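Long-range contacts in aldose 1-epimerase (PDB 3NRE), which probably interconverts the alpha and beta anomers of aldose sugars, acting as an aldose 1-epimerase (mutarotase): residues A[46-51]-A[146-151]; A[232-237]-A[252-257]; A[10-15]-A[24-29]; A[125-130]-A[285-290]. All blocks are in the same frame, centred on the assembly; numbering follows the deposited sequence. Where two conformers were deposited one is given.

Contact 1: A[46-51]-A[146-151]; sequences ASCFPL and TGWHPY
Phe49 places CG between its backbone N and carbonyl carbon (chi1 58°), while His149 keeps CG anti to its own N (chi1 -168°); these torsions set both CG atoms on the same side of the strand pair, where the rings lie side by side, pointing the same way, across two antiparallel strands in the middle of this beta-supersandwich of the galactose mutarotase clan. The rings form an offset stack with planes 12° apart, in which Phe49 CZ sits over His149 CG at 3.4 Å. The overlap continues back to the root of the imidazole, because His149 CB makes a CH-pi contact over the Phe49 face, 3.7 Å from the ring centroid. Tyr151 approaches the same phenyl ring from its edge, its OH lying in the ring plane 3.6 Å from Phe49 CE2. Beyond the pair, Trp88 stacks on Phe49, and His149 NE2 bonds to a PEG molecule that probably came from the crystallisation liquor but is consistent with a pocket here.

The strand pairing sets the register. His149 N bonds to Phe49 O at 2.9 Å, and Leu51 N to Gly147 O at 2.8 Å. Leu51 CG packs on the glycine backbone, 3.6 Å from Gly147 C. On the face carrying Cys48, Pro50, Trp148 and Pro150, the sulfur of Cys48 wedges between neighbours on the partner strand: Cys48 SG is 3.9 Å from both Trp148 CB and Pro150 CB, and meets the indole obliquely.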
loop_
_atom_site.group_PDB
_atom_site.type_symbol
_atom_site.label_atom_id
_atom_site.label_comp_id
_atom_site.label_asym_id
_atom_site.label_seq_id
_atom_site.Cartn_x
_atom_site.Cartn_y
_atom_site.Cartn_z
ATOM N N ALA A 46 -3.134 -9.864 -6.347
ATOM C CA ALA A 46 -3.842 -10.024 -5.061
ATOM C C ALA A 46 -4.790 -8.861 -4.789
ATOM O O ALA A 46 -5.040 -8.046 -5.664
ATOM C CB ALA A 46 -2.853 -10.131 -3.930
ATOM N N SER A 47 -5.378 -8.837 -3.612
ATOM C CA SER A 47 -6.276 -7.727 -3.199
ATOM C C SER A 47 -5.545 -6.546 -2.560
ATOM O O SER A 47 -6.053 -5.430 -2.586
ATOM C CB SER A 47 -7.294 -8.237 -2.173
ATOM O OG SER A 47 -7.948 -9.365 -2.671
ATOM N N CYS A 48 -4.403 -6.825 -1.921
ATOM C CA CYS A 48 -3.606 -5.819 -1.195
ATOM C C CYS A 48 -2.265 -6.418 -0.868
ATOM O O CYS A 48 -2.193 -7.579 -0.460
ATOM C CB CYS A 48 -4.284 -5.413 0.133
ATOM S SG CYS A 48 -3.485 -4.123 1.025
ATOM N N PHE A 49 -1.194 -5.606 -0.929
ATOM C CA PHE A 49 0.098 -6.075 -0.448
ATOM C C PHE A 49 0.765 -5.028 0.413
ATOM O O PHE A 49 0.479 -3.834 0.255
ATOM C CB PHE A 49 1.014 -6.562 -1.605
ATOM C CG PHE A 49 1.321 -5.556 -2.686
ATOM C CD1 PHE A 49 2.346 -4.644 -2.538
ATOM C CD2 PHE A 49 0.683 -5.628 -3.956
ATOM C CE1 PHE A 49 2.735 -3.816 -3.529
ATOM C CE2 PHE A 49 1.029 -4.733 -4.948
ATOM C CZ PHE A 49 2.066 -3.824 -4.740
ATOM N N PRO A 50 1.641 -5.460 1.323
ATOM C CA PRO A 50 2.295 -4.558 2.261
ATOM C C PRO A 50 3.519 -3.964 1.630
ATOM O O PRO A 50 4.118 -4.553 0.699
ATOM C CB PRO A 50 2.703 -5.478 3.407
ATOM C CG PRO A 50 2.968 -6.803 2.726
ATOM C CD PRO A 50 1.908 -6.878 1.642
ATOM N N LEU A 51 3.855 -2.760 2.090
ATOM C CA LEU A 51 5.047 -2.060 1.627
ATOM C C LEU A 51 6.015 -1.927 2.813
ATOM O O LEU A 51 5.717 -1.211 3.781
ATOM C CB LEU A 51 4.620 -0.655 1.098
ATOM C CG LEU A 51 3.444 -0.662 0.083
ATOM C CD1 LEU A 51 3.012 0.766 -0.283
ATOM C CD2 LEU A 51 3.764 -1.471 -1.166
ATOM N N THR A 146 6.407 2.436 5.944
ATOM C CA THR A 146 5.412 1.372 5.754
ATOM C C THR A 146 4.217 1.896 4.989
ATOM O O THR A 146 3.972 3.131 4.865
ATOM C CB THR A 146 4.917 0.829 7.129
ATOM O OG1 THR A 146 4.562 1.942 7.961
ATOM C CG2 THR A 146 5.989 0.037 7.793
ATOM N N GLY A 147 3.457 0.938 4.465
ATOM C CA GLY A 147 2.274 1.287 3.730
ATOM C C GLY A 147 1.651 0.062 3.173
ATOM O O GLY A 147 2.077 -1.031 3.479
ATOM N N TRP A 148 0.603 0.296 2.408
ATOM C CA TRP A 148 -0.100 -0.772 1.734
ATOM C C TRP A 148 -0.539 -0.334 0.375
ATOM O O TRP A 148 -0.640 0.865 0.064
ATOM C CB TRP A 148 -1.350 -1.196 2.532
ATOM C CG TRP A 148 -1.102 -1.902 3.811
ATOM C CD1 TRP A 148 -1.009 -3.267 4.037
ATOM C CD2 TRP A 148 -0.918 -1.270 5.085
ATOM N NE1 TRP A 148 -0.764 -3.498 5.401
ATOM C CE2 TRP A 148 -0.711 -2.298 6.049
ATOM C CE3 TRP A 148 -0.875 0.071 5.507
ATOM C CZ2 TRP A 148 -0.494 -2.016 7.399
ATOM C CZ3 TRP A 148 -0.635 0.353 6.831
ATOM C CH2 TRP A 148 -0.469 -0.697 7.773
ATOM N N HIS A 149 -0.845 -1.363 -0.422
ATOM C CA HIS A 149 -1.217 -1.206 -1.807
ATOM C C HIS A 149 -2.502 -1.955 -2.105
ATOM O O HIS A 149 -2.480 -3.023 -2.734
ATOM C CB HIS A 149 -0.030 -1.651 -2.657
ATOM C CG HIS A 149 -0.126 -1.310 -4.101
ATOM N ND1 HIS A 149 -1.042 -1.901 -4.938
ATOM C CD2 HIS A 149 0.656 -0.536 -4.892
ATOM C CE1 HIS A 149 -0.846 -1.483 -6.182
ATOM N NE2 HIS A 149 0.194 -0.670 -6.181
ATOM N N PRO A 150 -3.641 -1.435 -1.620
ATOM C CA PRO A 150 -4.907 -2.120 -1.882
ATOM C C PRO A 150 -5.461 -1.837 -3.263
ATOM O O PRO A 150 -5.344 -0.707 -3.778
ATOM C CB PRO A 150 -5.822 -1.595 -0.766
ATOM C CG PRO A 150 -5.266 -0.282 -0.423
ATOM C CD PRO A 150 -3.820 -0.311 -0.683
ATOM N N TYR A 151 -6.109 -2.851 -3.816
ATOM C CA TYR A 151 -6.800 -2.784 -5.063
ATOM C C TYR A 151 -8.302 -2.790 -4.802
ATOM O O TYR A 151 -8.839 -3.765 -4.245
ATOM C CB TYR A 151 -6.488 -4.004 -5.914
ATOM C CG TYR A 151 -5.044 -4.118 -6.402
ATOM C CD1 TYR A 151 -4.049 -4.657 -5.575
ATOM C CD2 TYR A 151 -4.697 -3.745 -7.685
ATOM C CE1 TYR A 151 -2.724 -4.785 -6.046
ATOM C CE2 TYR A 151 -3.388 -3.905 -8.143
ATOM C CZ TYR A 151 -2.435 -4.386 -7.318
ATOM O OH TYR A 151 -1.133 -4.547 -7.776
#

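Contact 2: A[232-237]-A[252-257]; sequences CYFIFV and CLEPMS
Selenium SE of Met256, modelled as selenomethionine, comes within 3.4 Å of CD1 of Phe234, an oblique Met-aromatic contact on one face of an antiparallel strand pair within the central sheet of the mutarotase supersandwich. Beside it, the carboxylate of Glu254 reaches over the roots of two phenylalanines: OE1 lies 3.6 Å from Phe234 CB and OE2 3.7 Å from Phe236 CB. The Glu254 chain is extended beyond CG (chi2 161°), which sets CD beside Phe234 CB. At the end of this row, Cys252 SG meets the Phe236 ring at its edge, near the ring plane.

On the other face the side-chain contacts across the pair are between carbons. Ile235 CD1 packs on Leu253 CG at 3.7 Å, and a methyl of Leu253, CD2, touches Tyr233 CB.

Behind these side chains, five backbone hydrogen bonds fix the register, among them Glu254 N to Phe234 O at 2.8 Å and Cys252 N to Phe236 O at 2.9 Å. The next shell comes from the flanking strands: Phe204 of strand 200-205 stacks on the Tyr233 ring, while His149 of strand 142-153 packs against both Cys252 and Glu254. Near the end of the pairing two acceptors, Cys232 O and Met256 O, stand 3.2 Å apart without bonding, while Met256 N donates to Cys232 O.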
loop_
_atom_site.group_PDB
_atom_site.type_symbol
_atom_site.label_atom_id
_atom_site.label_comp_id
_atom_site.label_asym_id
_atom_site.label_seq_id
_atom_site.Cartn_x
_atom_site.Cartn_y
_atom_site.Cartn_z
ATOM N N CYS A 232 0.937 10.908 2.667
ATOM C CA CYS A 232 0.911 10.781 1.210
ATOM C C CYS A 232 0.108 9.565 0.797
ATOM O O CYS A 232 0.050 8.603 1.528
ATOM C CB CYS A 232 2.328 10.659 0.674
ATOM S SG CYS A 232 3.365 12.083 1.022
ATOM N N TYR A 233 -0.502 9.648 -0.383
ATOM C CA TYR A 233 -1.187 8.501 -1.009
ATOM C C TYR A 233 -0.837 8.506 -2.497
ATOM O O TYR A 233 -0.618 9.564 -3.090
ATOM C CB TYR A 233 -2.709 8.546 -0.774
ATOM C CG TYR A 233 -3.514 9.692 -1.389
ATOM C CD1 TYR A 233 -4.055 9.596 -2.670
ATOM C CD2 TYR A 233 -3.831 10.853 -0.666
ATOM C CE1 TYR A 233 -4.817 10.647 -3.219
ATOM C CE2 TYR A 233 -4.609 11.867 -1.210
ATOM C CZ TYR A 233 -5.083 11.770 -2.479
ATOM O OH TYR A 233 -5.854 12.764 -3.025
ATOM N N PHE A 234 -0.782 7.308 -3.099
ATOM C CA PHE A 234 -0.713 7.167 -4.551
ATOM C C PHE A 234 -2.060 6.685 -5.091
ATOM O O PHE A 234 -2.786 5.955 -4.444
ATOM C CB PHE A 234 0.412 6.164 -4.983
ATOM C CG PHE A 234 1.734 6.818 -5.386
ATOM C CD1 PHE A 234 2.588 7.336 -4.409
ATOM C CD2 PHE A 234 2.123 6.913 -6.707
ATOM C CE1 PHE A 234 3.786 7.944 -4.760
ATOM C CE2 PHE A 234 3.320 7.508 -7.032
ATOM C CZ PHE A 234 4.150 8.006 -6.081
ATOM N N ILE A 235 -2.397 7.120 -6.281
ATOM C CA ILE A 235 -3.547 6.618 -7.002
ATOM C C ILE A 235 -2.982 5.914 -8.229
ATOM O O ILE A 235 -2.125 6.475 -8.953
ATOM C CB ILE A 235 -4.476 7.725 -7.506
ATOM C CG1 ILE A 235 -5.085 8.511 -6.353
ATOM C CG2 ILE A 235 -5.586 7.164 -8.417
ATOM C CD1 ILE A 235 -5.958 7.676 -5.365
ATOM N N PHE A 236 -3.495 4.714 -8.477
ATOM C CA PHE A 236 -3.237 3.966 -9.682
ATOM C C PHE A 236 -4.537 3.626 -10.408
ATOM O O PHE A 236 -5.455 3.063 -9.808
ATOM C CB PHE A 236 -2.450 2.668 -9.342
ATOM C CG PHE A 236 -2.099 1.899 -10.555
ATOM C CD1 PHE A 236 -1.325 2.486 -11.523
ATOM C CD2 PHE A 236 -2.565 0.636 -10.764
ATOM C CE1 PHE A 236 -1.015 1.820 -12.671
ATOM C CE2 PHE A 236 -2.266 -0.060 -11.941
ATOM C CZ PHE A 236 -1.478 0.525 -12.883
ATOM N N VAL A 237 -4.604 3.981 -11.694
ATOM C CA VAL A 237 -5.605 3.526 -12.663
ATOM C C VAL A 237 -4.781 3.044 -13.846
ATOM O O VAL A 237 -3.898 3.755 -14.339
ATOM C CB VAL A 237 -6.551 4.624 -13.140
ATOM C CG1 VAL A 237 -7.595 4.034 -14.119
ATOM C CG2 VAL A 237 -7.222 5.278 -11.951
ATOM N N CYS A 252 -6.219 1.611 -7.471
ATOM C CA CYS A 252 -5.535 1.544 -6.177
ATOM C C CYS A 252 -5.488 2.897 -5.534
ATOM O O CYS A 252 -5.311 3.919 -6.194
ATOM C CB CYS A 252 -4.119 1.053 -6.319
ATOM S SG CYS A 252 -4.009 -0.499 -7.184
ATOM N N LEU A 253 -5.664 2.908 -4.217
ATOM C CA LEU A 253 -5.421 4.118 -3.401
ATOM C C LEU A 253 -4.488 3.604 -2.341
ATOM O O LEU A 253 -4.894 2.806 -1.491
ATOM C CB LEU A 253 -6.699 4.712 -2.795
ATOM C CG LEU A 253 -6.511 6.057 -2.094
ATOM C CD1 LEU A 253 -7.861 6.805 -1.994
ATOM C CD2 LEU A 253 -5.833 5.925 -0.698
ATOM N N GLU A 254 -3.229 4.043 -2.394
ATOM C CA GLU A 254 -2.109 3.413 -1.634
ATOM C C GLU A 254 -1.607 4.325 -0.522
ATOM O O GLU A 254 -0.896 5.289 -0.806
ATOM C CB GLU A 254 -0.926 3.129 -2.545
ATOM C CG GLU A 254 -1.296 2.423 -3.857
ATOM C CD GLU A 254 -0.199 2.565 -4.949
ATOM O OE1 GLU A 254 1.047 2.618 -4.651
ATOM O OE2 GLU A 254 -0.685 2.615 -6.098
ATOM N N PRO A 255 -1.936 4.035 0.737
ATOM C CA PRO A 255 -1.406 4.871 1.819
ATOM C C PRO A 255 0.065 4.595 2.118
ATOM O O PRO A 255 0.545 3.438 2.115
ATOM C CB PRO A 255 -2.263 4.503 3.006
ATOM C CG PRO A 255 -2.581 3.026 2.719
ATOM C CD PRO A 255 -2.799 2.973 1.262
HETATM N N MSE A 256 0.809 5.684 2.341
HETATM C CA MSE A 256 2.211 5.569 2.616
HETATM C C MSE A 256 2.569 6.475 3.743
HETATM O O MSE A 256 2.065 7.606 3.820
HETATM C CB MSE A 256 3.064 5.998 1.385
HETATM C CG MSE A 256 2.841 5.167 0.161
HETATM SE SE MSE A 256 3.589 6.204 -1.334
HETATM C CE MSE A 256 5.293 6.584 -0.771
ATOM N N SER A 257 3.490 6.002 4.576
ATOM C CA SER A 257 3.939 6.775 5.725
ATOM C C SER A 257 4.937 7.879 5.369
ATOM O O SER A 257 5.353 8.650 6.258
ATOM C CB SER A 257 4.589 5.832 6.745
ATOM O OG SER A 257 5.850 5.385 6.304
#

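Contact 3: A[10-15]-A[24-29]; sequences GSLKLD and EGFWRD
Lys13 and Trp27 face each other as a hydrogen-bonded pair in a beta hairpin of almost exactly antiparallel strands (178°), interrupted by a classic bulge where Glu24 and Gly25 both oppose Asp15. Trp27 is the hub on the outer face. Lys13 CE rests 3.7 Å from Trp27 CE3, and its NZ makes an off-centre cation-pi contact, 5.0 Å from the six-membered ring centroid. Gly25 CA covers the opposite face of the indole, 3.3 Å above its plane. Asp15 meets the edge, with OD2 3.7 Å from Trp27 CH2 and the carboxylate turned 80° to the ring.

On the inner face, Phe26 takes Leu14 CD1 at 3.9 Å from its CD1, while Leu12 CD2 approaches its CE1 obliquely. This face packs on strands 114-123 and 127-136. Where the pairing ends, Asp29 N bonds to Ser11 O, and a water donates to both Ser11 O and Asp29 O.

The hairpin is therefore two-sided: largely apolar inside, with Arg28 ending the row, while outside one indole has a lysine over a face and a carboxylate at its edge. Lys13 NZ also bonds a PEG oxygen and Asp15 OD2 is salt-bridged to Lys39; such charges may polarise the ring.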
loop_
_atom_site.group_PDB
_atom_site.type_symbol
_atom_site.label_atom_id
_atom_site.label_comp_id
_atom_site.label_asym_id
_atom_site.label_seq_id
_atom_site.Cartn_x
_atom_site.Cartn_y
_atom_site.Cartn_z
ATOM N N GLY A 10 -19.277 -11.960 11.494
ATOM C CA GLY A 10 -20.549 -11.542 10.942
ATOM C C GLY A 10 -20.564 -11.890 9.455
ATOM O O GLY A 10 -20.276 -13.010 9.076
ATOM N N SER A 11 -20.831 -10.895 8.616
ATOM C CA SER A 11 -20.929 -11.086 7.170
ATOM C C SER A 11 -19.593 -10.778 6.485
ATOM O O SER A 11 -19.474 -10.907 5.261
ATOM C CB SER A 11 -22.057 -10.209 6.586
ATOM O OG SER A 11 -21.755 -8.814 6.649
ATOM N N LEU A 12 -18.606 -10.357 7.270
ATOM C CA LEU A 12 -17.267 -10.008 6.689
ATOM C C LEU A 12 -16.341 -11.194 6.673
ATOM O O LEU A 12 -16.271 -11.937 7.636
ATOM C CB LEU A 12 -16.542 -8.938 7.487
ATOM C CG LEU A 12 -17.078 -7.519 7.448
ATOM C CD1 LEU A 12 -16.074 -6.618 8.216
ATOM C CD2 LEU A 12 -17.298 -7.027 6.033
ATOM N N LYS A 13 -15.610 -11.338 5.579
ATOM C CA LYS A 13 -14.680 -12.455 5.403
ATOM C C LYS A 13 -13.426 -11.913 4.757
ATOM O O LYS A 13 -13.502 -11.102 3.838
ATOM C CB LYS A 13 -15.278 -13.514 4.498
ATOM C CG LYS A 13 -14.368 -14.782 4.427
ATOM C CD LYS A 13 -15.032 -15.969 3.715
ATOM C CE LYS A 13 -15.018 -15.804 2.219
ATOM N NZ LYS A 13 -15.276 -17.137 1.447
ATOM N N LEU A 14 -12.287 -12.380 5.244
ATOM C CA LEU A 14 -10.987 -11.989 4.725
ATOM C C LEU A 14 -10.141 -13.234 4.447
ATOM O O LEU A 14 -10.037 -14.116 5.279
ATOM C CB LEU A 14 -10.260 -11.126 5.776
ATOM C CG LEU A 14 -8.923 -10.474 5.417
ATOM C CD1 LEU A 14 -9.170 -9.262 4.553
ATOM C CD2 LEU A 14 -8.045 -10.130 6.666
ATOM N N ASP A 15 -9.500 -13.275 3.297
ATOM C CA ASP A 15 -8.503 -14.311 2.984
ATOM C C ASP A 15 -7.119 -13.654 2.880
ATOM O O ASP A 15 -6.984 -12.595 2.263
ATOM C CB ASP A 15 -8.820 -14.958 1.630
ATOM C CG ASP A 15 -9.946 -15.981 1.690
ATOM O OD1 ASP A 15 -10.509 -16.258 2.793
ATOM O OD2 ASP A 15 -10.247 -16.588 0.616
ATOM N N GLU A 24 -5.950 -11.754 -0.132
ATOM C CA GLU A 24 -6.487 -12.395 -1.372
ATOM C C GLU A 24 -8.005 -12.219 -1.552
ATOM O O GLU A 24 -8.551 -12.581 -2.583
ATOM C CB GLU A 24 -6.099 -13.892 -1.432
ATOM C CG GLU A 24 -4.588 -14.068 -1.608
ATOM C CD GLU A 24 -4.067 -13.857 -3.076
ATOM O OE1 GLU A 24 -4.860 -13.452 -3.961
ATOM O OE2 GLU A 24 -2.868 -14.183 -3.335
ATOM N N GLY A 25 -8.671 -11.664 -0.551
ATOM C CA GLY A 25 -10.070 -11.288 -0.662
ATOM C C GLY A 25 -10.556 -10.617 0.603
ATOM O O GLY A 25 -10.081 -10.908 1.681
ATOM N N PHE A 26 -11.519 -9.718 0.430
ATOM C CA PHE A 26 -12.217 -9.072 1.518
ATOM C C PHE A 26 -13.635 -8.831 1.015
ATOM O O PHE A 26 -13.835 -8.139 0.000
ATOM C CB PHE A 26 -11.510 -7.752 1.870
ATOM C CG PHE A 26 -12.103 -7.030 3.037
ATOM C CD1 PHE A 26 -12.674 -7.717 4.090
ATOM C CD2 PHE A 26 -12.010 -5.651 3.128
ATOM C CE1 PHE A 26 -13.224 -7.016 5.190
ATOM C CE2 PHE A 26 -12.542 -4.963 4.220
ATOM C CZ PHE A 26 -13.149 -5.616 5.231
ATOM N N TRP A 27 -14.599 -9.469 1.684
ATOM C CA TRP A 27 -15.977 -9.504 1.230
ATOM C C TRP A 27 -16.967 -9.229 2.368
ATOM O O TRP A 27 -16.674 -9.468 3.528
ATOM C CB TRP A 27 -16.357 -10.870 0.675
ATOM C CG TRP A 27 -15.565 -11.419 -0.453
ATOM C CD1 TRP A 27 -15.845 -11.301 -1.811
ATOM C CD2 TRP A 27 -14.387 -12.238 -0.364
ATOM N NE1 TRP A 27 -14.894 -11.967 -2.533
ATOM C CE2 TRP A 27 -13.988 -12.536 -1.677
ATOM C CE3 TRP A 27 -13.665 -12.772 0.697
ATOM C CZ2 TRP A 27 -12.917 -13.402 -1.958
ATOM C CZ3 TRP A 27 -12.550 -13.579 0.423
ATOM C CH2 TRP A 27 -12.217 -13.908 -0.895
ATOM N N ARG A 28 -18.103 -8.653 1.987
ATOM C CA ARG A 28 -19.262 -8.572 2.865
ATOM C C ARG A 28 -20.297 -9.414 2.167
ATOM O O ARG A 28 -20.703 -9.085 1.056
ATOM C CB ARG A 28 -19.726 -7.132 3.025
ATOM C CG ARG A 28 -20.761 -6.975 4.135
ATOM C CD ARG A 28 -21.698 -5.850 3.813
ATOM N NE ARG A 28 -22.321 -6.037 2.499
ATOM C CZ ARG A 28 -22.332 -5.116 1.547
ATOM N NH1 ARG A 28 -21.770 -3.934 1.768
ATOM N NH2 ARG A 28 -22.921 -5.375 0.386
ATOM N N ASP A 29 -20.677 -10.547 2.777
ATOM C CA ASP A 29 -21.487 -11.554 2.078
ATOM C C ASP A 29 -20.718 -11.899 0.790
ATOM O O ASP A 29 -19.524 -12.177 0.894
ATOM C CB ASP A 29 -22.936 -11.049 1.819
ATOM C CG ASP A 29 -23.753 -10.977 3.087
ATOM O OD1 ASP A 29 -23.562 -11.896 3.924
ATOM O OD2 ASP A 29 -24.567 -10.028 3.254
HETATM O O HOH W 1 -18.341 -12.666 3.249
#

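Contact 4: A[125-130]-A[285-290]; sequences ADTLTV and SLRVEW
Asp126 and Arg287 run side by side, pointing the same way, with carboxylate and guanidinium planes 48° apart, at the end of an antiparallel strand pair in the large sheet of the supersandwich. A water lies at the guanidinium edge, in its plane, accepting from Arg287 NH1 at 3.1 Å and donating to Asp126 OD2 at 2.7 Å. Above the carboxylate plane, by 61°, Thr127 OG1 donates to Asp126 OD1 in one of the two conformers of the threonine. The charged ends are not in direct contact, since Asp126 OD2 and Arg287 NH1 stand 5.0 Å apart; the water spans them. Arg287 NH1 has its direct ionic partner two residues along its own strand, in a salt bridge to Glu289 OE1 at 3.0 Å, and Glu289 OE2 is bridged in turn to Arg212 of strand 210-215, two strands over in the sheet.

Arg287 CG, anti to the backbone N (chi1 178°), packs with CD along the same Thr127 conformer, CG lying 3.5 Å from Thr127 OG1. Leu128 and Leu286 occupy the other face, meeting loosely through methyls, and Leu128 continues inward to Ile23 and Phe26 of strand 22-28. Thus polar groups line one side of the pair and apolar groups the other. Three backbone hydrogen bonds join the strands, including a reciprocal pair between Leu128 and Leu286. The same water also donates to Val288 O at 2.8 Å.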
loop_
_atom_site.group_PDB
_atom_site.type_symbol
_atom_site.label_atom_id
_atom_site.label_comp_id
_atom_site.label_asym_id
_atom_site.label_seq_id
_atom_site.Cartn_x
_atom_site.Cartn_y
_atom_site.Cartn_z
ATOM N N ALA A 125 -17.323 -6.611 13.114
ATOM C CA ALA A 125 -18.459 -6.797 12.209
ATOM C C ALA A 125 -18.461 -5.813 11.014
ATOM O O ALA A 125 -19.124 -6.082 9.989
ATOM C CB ALA A 125 -19.785 -6.741 12.974
ATOM N N ASP A 126 -17.762 -4.677 11.134
ATOM C CA ASP A 126 -17.716 -3.725 10.023
ATOM C C ASP A 126 -16.324 -3.191 9.655
ATOM O O ASP A 126 -16.234 -2.396 8.733
ATOM C CB ASP A 126 -18.654 -2.545 10.303
ATOM C CG ASP A 126 -18.216 -1.722 11.529
ATOM O OD1 ASP A 126 -17.236 -2.124 12.203
ATOM O OD2 ASP A 126 -18.837 -0.670 11.796
ATOM N N THR A 127 -15.271 -3.598 10.363
ATOM C CA THR A 127 -13.960 -3.029 10.161
ATOM C C THR A 127 -12.843 -4.081 10.100
ATOM O O THR A 127 -12.780 -4.986 10.929
ATOM C CB THR A 127 -13.580 -2.015 11.306
ATOM O OG1 THR A 127 -14.682 -1.140 11.612
ATOM C CG2 THR A 127 -12.372 -1.190 10.923
ATOM N N LEU A 128 -11.949 -3.886 9.154
ATOM C CA LEU A 128 -10.698 -4.621 9.037
ATOM C C LEU A 128 -9.579 -3.679 9.493
ATOM O O LEU A 128 -9.490 -2.544 8.996
ATOM C CB LEU A 128 -10.421 -4.953 7.567
ATOM C CG LEU A 128 -9.004 -5.453 7.265
ATOM C CD1 LEU A 128 -8.692 -6.745 8.026
ATOM C CD2 LEU A 128 -8.785 -5.618 5.752
ATOM N N THR A 129 -8.755 -4.143 10.443
ATOM C CA THR A 129 -7.581 -3.398 10.902
ATOM C C THR A 129 -6.326 -4.222 10.555
ATOM O O THR A 129 -6.226 -5.414 10.859
ATOM C CB THR A 129 -7.635 -3.123 12.429
ATOM O OG1 THR A 129 -8.866 -2.459 12.761
ATOM C CG2 THR A 129 -6.462 -2.253 12.889
ATOM N N VAL A 130 -5.359 -3.567 9.936
ATOM C CA VAL A 130 -4.108 -4.193 9.540
ATOM C C VAL A 130 -2.981 -3.335 10.117
ATOM O O VAL A 130 -3.036 -2.120 10.004
ATOM C CB VAL A 130 -3.931 -4.260 8.006
ATOM C CG1 VAL A 130 -2.659 -5.033 7.702
ATOM C CG2 VAL A 130 -5.173 -4.910 7.281
ATOM N N SER A 285 -7.055 1.074 8.787
ATOM C CA SER A 285 -8.327 0.432 8.964
ATOM C C SER A 285 -9.247 0.729 7.794
ATOM O O SER A 285 -9.196 1.822 7.201
ATOM C CB SER A 285 -8.953 0.806 10.294
ATOM O OG SER A 285 -9.420 2.147 10.335
ATOM N N LEU A 286 -10.044 -0.280 7.422
ATOM C CA LEU A 286 -11.057 -0.118 6.383
ATOM C C LEU A 286 -12.402 -0.458 6.991
ATOM O O LEU A 286 -12.635 -1.591 7.367
ATOM C CB LEU A 286 -10.753 -1.051 5.199
ATOM C CG LEU A 286 -9.385 -0.894 4.505
ATOM C CD1 LEU A 286 -9.196 -1.999 3.452
ATOM C CD2 LEU A 286 -9.234 0.503 3.918
ATOM N N ARG A 287 -13.302 0.514 7.058
ATOM C CA ARG A 287 -14.595 0.308 7.677
ATOM C C ARG A 287 -15.678 0.378 6.631
ATOM O O ARG A 287 -15.718 1.336 5.847
ATOM C CB ARG A 287 -14.848 1.338 8.782
ATOM C CG ARG A 287 -16.202 1.209 9.435
ATOM C CD ARG A 287 -16.314 1.958 10.778
ATOM N NE ARG A 287 -16.132 3.401 10.604
ATOM C CZ ARG A 287 -17.060 4.247 10.153
ATOM N NH1 ARG A 287 -18.273 3.832 9.794
ATOM N NH2 ARG A 287 -16.766 5.533 10.051
ATOM N N VAL A 288 -16.590 -0.602 6.627
ATOM C CA VAL A 288 -17.683 -0.597 5.655
ATOM C C VAL A 288 -18.870 0.100 6.265
ATOM O O VAL A 288 -19.239 -0.199 7.402
ATOM C CB VAL A 288 -18.135 -2.016 5.237
ATOM C CG1 VAL A 288 -19.017 -1.945 3.985
ATOM C CG2 VAL A 288 -16.955 -2.900 5.006
ATOM N N GLU A 289 -19.477 1.011 5.518
ATOM C CA GLU A 289 -20.707 1.607 5.993
ATOM C C GLU A 289 -21.754 1.744 4.909
ATOM O O GLU A 289 -21.456 1.841 3.711
ATOM C CB GLU A 289 -20.461 2.945 6.715
ATOM C CG GLU A 289 -19.853 4.040 5.901
ATOM C CD GLU A 289 -19.896 5.414 6.614
ATOM O OE1 GLU A 289 -19.861 5.453 7.857
ATOM O OE2 GLU A 289 -19.941 6.458 5.924
ATOM N N TRP A 290 -23.020 1.699 5.336
ATOM C CA TRP A 290 -24.099 1.866 4.390
ATOM C C TRP A 290 -23.965 3.342 4.018
ATOM O O TRP A 290 -23.681 4.149 4.878
ATOM C CB TRP A 290 -25.447 1.440 5.011
ATOM C CG TRP A 290 -25.656 -0.125 5.049
ATOM C CD1 TRP A 290 -26.840 -0.782 4.841
ATOM C CD2 TRP A 290 -24.666 -1.171 5.298
ATOM N NE1 TRP A 290 -26.659 -2.146 4.947
ATOM C CE2 TRP A 290 -25.346 -2.414 5.223
ATOM C CE3 TRP A 290 -23.286 -1.178 5.579
ATOM C CZ2 TRP A 290 -24.690 -3.648 5.413
ATOM C CZ3 TRP A 290 -22.626 -2.406 5.762
ATOM C CH2 TRP A 290 -23.330 -3.614 5.681
HETATM O O HOH W 2 -19.603 1.044 9.853
#

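The four contacts illustrate how an all-beta sandwich is sewn together by pairings of very different span. Contact 3 closes first, as a local hairpin near the N-terminus; contacts 1 and 4 then interleave along the chain, and contact 2 falls within the long excursion that contact 4 ends. Contacts 1 and 2, centres 9 Å apart, share one sheet through neighbouring strands 142-153 and 250-256, and Trp148 N probably bonds to Pro255 O. Contacts 3 and 4, centres 10 Å apart, lie in separate sheets that meet where Phe26 packs on Leu128. Contact 1, where a bound PEG may mark a pocket, touches contact 2 in its own sheet and the two other sheets through contacts 3 and 4.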